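Extracellular solute-binding protein family 5 (Brucella melitensis, PDB 4ONY) probably binds peptides or related solutes in the periplasm and delivers them to an ABC transporter for uptake. Local coordinates at residues 99-107 with 116-124. Sequence-based numbering, arbitrary orientation.
Sequences YSLLAEKVA and EFTLNPKAK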
# COMPACT_ATOMS: atom_id res chain seq x y z
N TYR A 99 -0.46 -18.23 -6.59
CA TYR A 99 -0.18 -19.41 -7.40
C TYR A 99 0.92 -20.24 -6.72
O TYR A 99 1.54 -19.79 -5.73
CB TYR A 99 0.23 -19.02 -8.84
CG TYR A 99 -0.91 -18.40 -9.60
CD1 TYR A 99 -1.82 -19.20 -10.25
CD2 TYR A 99 -1.11 -17.00 -9.61
CE1 TYR A 99 -2.94 -18.66 -10.90
CE2 TYR A 99 -2.19 -16.45 -10.26
CZ TYR A 99 -3.13 -17.29 -10.89
OH TYR A 99 -4.25 -16.79 -11.55
N SER A 100 1.14 -21.45 -7.23
CA SER A 100 2.07 -22.41 -6.63
C SER A 100 3.51 -21.86 -6.49
O SER A 100 4.00 -21.14 -7.35
CB SER A 100 2.09 -23.71 -7.43
OG SER A 100 0.79 -24.30 -7.40
N LEU A 101 4.14 -22.12 -5.35
CA LEU A 101 5.60 -21.85 -5.19
C LEU A 101 6.15 -23.04 -4.39
O LEU A 101 6.16 -24.16 -4.93
CB LEU A 101 5.86 -20.50 -4.56
CG LEU A 101 7.32 -20.03 -4.51
CD1 LEU A 101 7.85 -19.89 -5.93
CD2 LEU A 101 7.45 -18.71 -3.72
N LEU A 102 6.45 -22.86 -3.10
CA LEU A 102 6.92 -24.04 -2.33
C LEU A 102 5.84 -25.13 -2.27
O LEU A 102 6.17 -26.33 -2.32
CB LEU A 102 7.40 -23.66 -0.93
CG LEU A 102 8.76 -22.96 -0.83
CD1 LEU A 102 9.00 -22.42 0.56
CD2 LEU A 102 9.90 -23.91 -1.18
N ALA A 103 4.59 -24.70 -2.14
CA ALA A 103 3.47 -25.61 -2.25
C ALA A 103 3.11 -25.80 -3.73
O ALA A 103 2.79 -24.84 -4.42
CB ALA A 103 2.28 -25.07 -1.48
N GLU A 104 3.22 -27.03 -4.20
CA GLU A 104 2.88 -27.34 -5.59
C GLU A 104 1.36 -27.38 -5.77
O GLU A 104 0.86 -27.01 -6.82
CB GLU A 104 3.48 -28.68 -6.01
CG GLU A 104 3.35 -28.99 -7.49
CD GLU A 104 4.07 -30.28 -7.91
OE1 GLU A 104 4.53 -31.05 -7.05
OE2 GLU A 104 4.19 -30.50 -9.11
N LYS A 105 0.66 -27.84 -4.74
CA LYS A 105 -0.78 -27.99 -4.76
C LYS A 105 -1.39 -27.49 -3.46
O LYS A 105 -0.77 -27.51 -2.43
CB LYS A 105 -1.17 -29.46 -4.95
CG LYS A 105 -0.70 -30.07 -6.25
CD LYS A 105 -1.59 -29.57 -7.40
CE LYS A 105 -0.82 -29.20 -8.68
NZ LYS A 105 -0.55 -30.41 -9.51
N VAL A 106 -2.63 -27.05 -3.56
CA VAL A 106 -3.40 -26.56 -2.46
C VAL A 106 -4.79 -27.14 -2.54
O VAL A 106 -5.35 -27.28 -3.62
CB VAL A 106 -3.44 -25.02 -2.45
CG1 VAL A 106 -4.17 -24.43 -3.64
CG2 VAL A 106 -4.08 -24.52 -1.18
N ALA A 107 -5.32 -27.53 -1.39
CA ALA A 107 -6.74 -27.87 -1.26
C ALA A 107 -7.30 -27.09 -0.08
O ALA A 107 -6.57 -26.75 0.86
CB ALA A 107 -6.91 -29.37 -1.05
N GLU A 116 -4.88 -27.18 3.07
CA GLU A 116 -3.85 -28.21 3.00
C GLU A 116 -2.93 -27.97 1.78
O GLU A 116 -3.41 -27.72 0.70
CB GLU A 116 -4.48 -29.60 2.97
CG GLU A 116 -3.47 -30.75 2.84
CD GLU A 116 -4.10 -32.14 3.09
OE1 GLU A 116 -5.30 -32.23 3.35
OE2 GLU A 116 -3.40 -33.16 3.12
N PHE A 117 -1.63 -28.03 2.00
CA PHE A 117 -0.61 -27.74 0.99
C PHE A 117 0.19 -28.98 0.77
O PHE A 117 0.51 -29.69 1.75
CB PHE A 117 0.34 -26.66 1.49
CG PHE A 117 -0.35 -25.36 1.82
CD1 PHE A 117 -0.65 -24.43 0.82
CD2 PHE A 117 -0.68 -25.05 3.14
CE1 PHE A 117 -1.28 -23.23 1.12
CE2 PHE A 117 -1.33 -23.87 3.43
CZ PHE A 117 -1.62 -22.95 2.43
N THR A 118 0.54 -29.24 -0.47
CA THR A 118 1.45 -30.32 -0.78
C THR A 118 2.67 -29.68 -1.40
O THR A 118 2.56 -28.96 -2.40
CB THR A 118 0.80 -31.34 -1.72
OG1 THR A 118 -0.43 -31.76 -1.14
CG2 THR A 118 1.71 -32.55 -1.98
N LEU A 119 3.82 -29.91 -0.77
CA LEU A 119 5.08 -29.31 -1.19
C LEU A 119 5.58 -29.95 -2.48
O LEU A 119 5.34 -31.12 -2.75
CB LEU A 119 6.15 -29.48 -0.12
CG LEU A 119 5.81 -28.92 1.27
CD1 LEU A 119 6.95 -29.20 2.25
CD2 LEU A 119 5.56 -27.43 1.16
N ASN A 120 6.27 -29.14 -3.27
CA ASN A 120 6.89 -29.59 -4.49
C ASN A 120 8.10 -30.47 -4.14
O ASN A 120 8.95 -30.07 -3.33
CB ASN A 120 7.35 -28.35 -5.26
CG ASN A 120 7.80 -28.69 -6.66
OD1 ASN A 120 8.66 -29.59 -6.86
ND2 ASN A 120 7.26 -27.98 -7.64
N PRO A 121 8.17 -31.68 -4.70
CA PRO A 121 9.29 -32.55 -4.28
C PRO A 121 10.68 -32.05 -4.67
O PRO A 121 11.67 -32.49 -4.10
CB PRO A 121 8.99 -33.88 -4.94
CG PRO A 121 8.03 -33.56 -6.06
CD PRO A 121 7.23 -32.37 -5.60
N LYS A 122 10.77 -31.12 -5.61
CA LYS A 122 12.05 -30.52 -5.97
C LYS A 122 12.52 -29.40 -5.03
O LYS A 122 13.62 -28.89 -5.20
CB LYS A 122 11.97 -29.89 -7.35
CG LYS A 122 11.63 -30.80 -8.47
CD LYS A 122 11.40 -29.96 -9.72
CE LYS A 122 11.27 -30.86 -10.94
NZ LYS A 122 11.22 -30.05 -12.20
N ALA A 123 11.69 -28.97 -4.09
CA ALA A 123 12.02 -27.78 -3.30
C ALA A 123 13.26 -28.02 -2.44
O ALA A 123 13.29 -29.00 -1.72
CB ALA A 123 10.86 -27.39 -2.42
N LYS A 124 14.25 -27.14 -2.54
CA LYS A 124 15.50 -27.22 -1.79
C LYS A 124 15.94 -25.86 -1.25
O LYS A 124 15.76 -24.82 -1.91
CB LYS A 124 16.65 -27.76 -2.65
CG LYS A 124 16.40 -29.12 -3.27
CD LYS A 124 17.47 -29.53 -4.32
CE LYS A 124 17.31 -28.89 -5.73
NZ LYS A 124 16.17 -29.37 -6.65
O HOH W 1 5.52 -25.73 -7.14
O HOH W 2 3.73 -32.14 -4.91
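A classic beta bulge sets Glu-104 and Lys-105 opposite the single residue Thr-118. It interrupts the antiparallel hairpin of strands 97-108 and 114-119, part of a larger antiparallel sheet. Thr-118 O accepts from both backbone amides. The bond from Glu-104 N is short, 2.7 Å, but bent. The one from Lys-105 N is longer, 3.2 Å, and nearly straight.

The Glu-104 side chain runs out alongside Asn-120 and Pro-121, where strand 114-119 gives way to a turn. CB lies against Thr-118 O and Asn-120 CA. CG is anti to the backbone N (chi1 -171°) and sits by Asn-120 ND2. The chain stays extended, and the carboxylate stacks on the Asn-120 amide, planes 14° apart, with CD 3.9 Å from ND2. At the tip, OE1 meets Pro-121 CD at 3.3 Å. A water links OE1 to Leu-119 O.

Phe-117 and Val-106 share one face of the sheet, opposite Lys-105 and Thr-118. The Phe-117 ring meets Ala-103 CB and Val-106 CG2, and Ile-185 and Ala-186 of helix 181-187 also touch it. Beyond the bulge, Asn-120 N hydrogen-bonds to Leu-102 O. Asn-120 OD1 then closes an Asx turn, taking the N-H of Lys-122 on an in-plane lone pair at 2.9 Å.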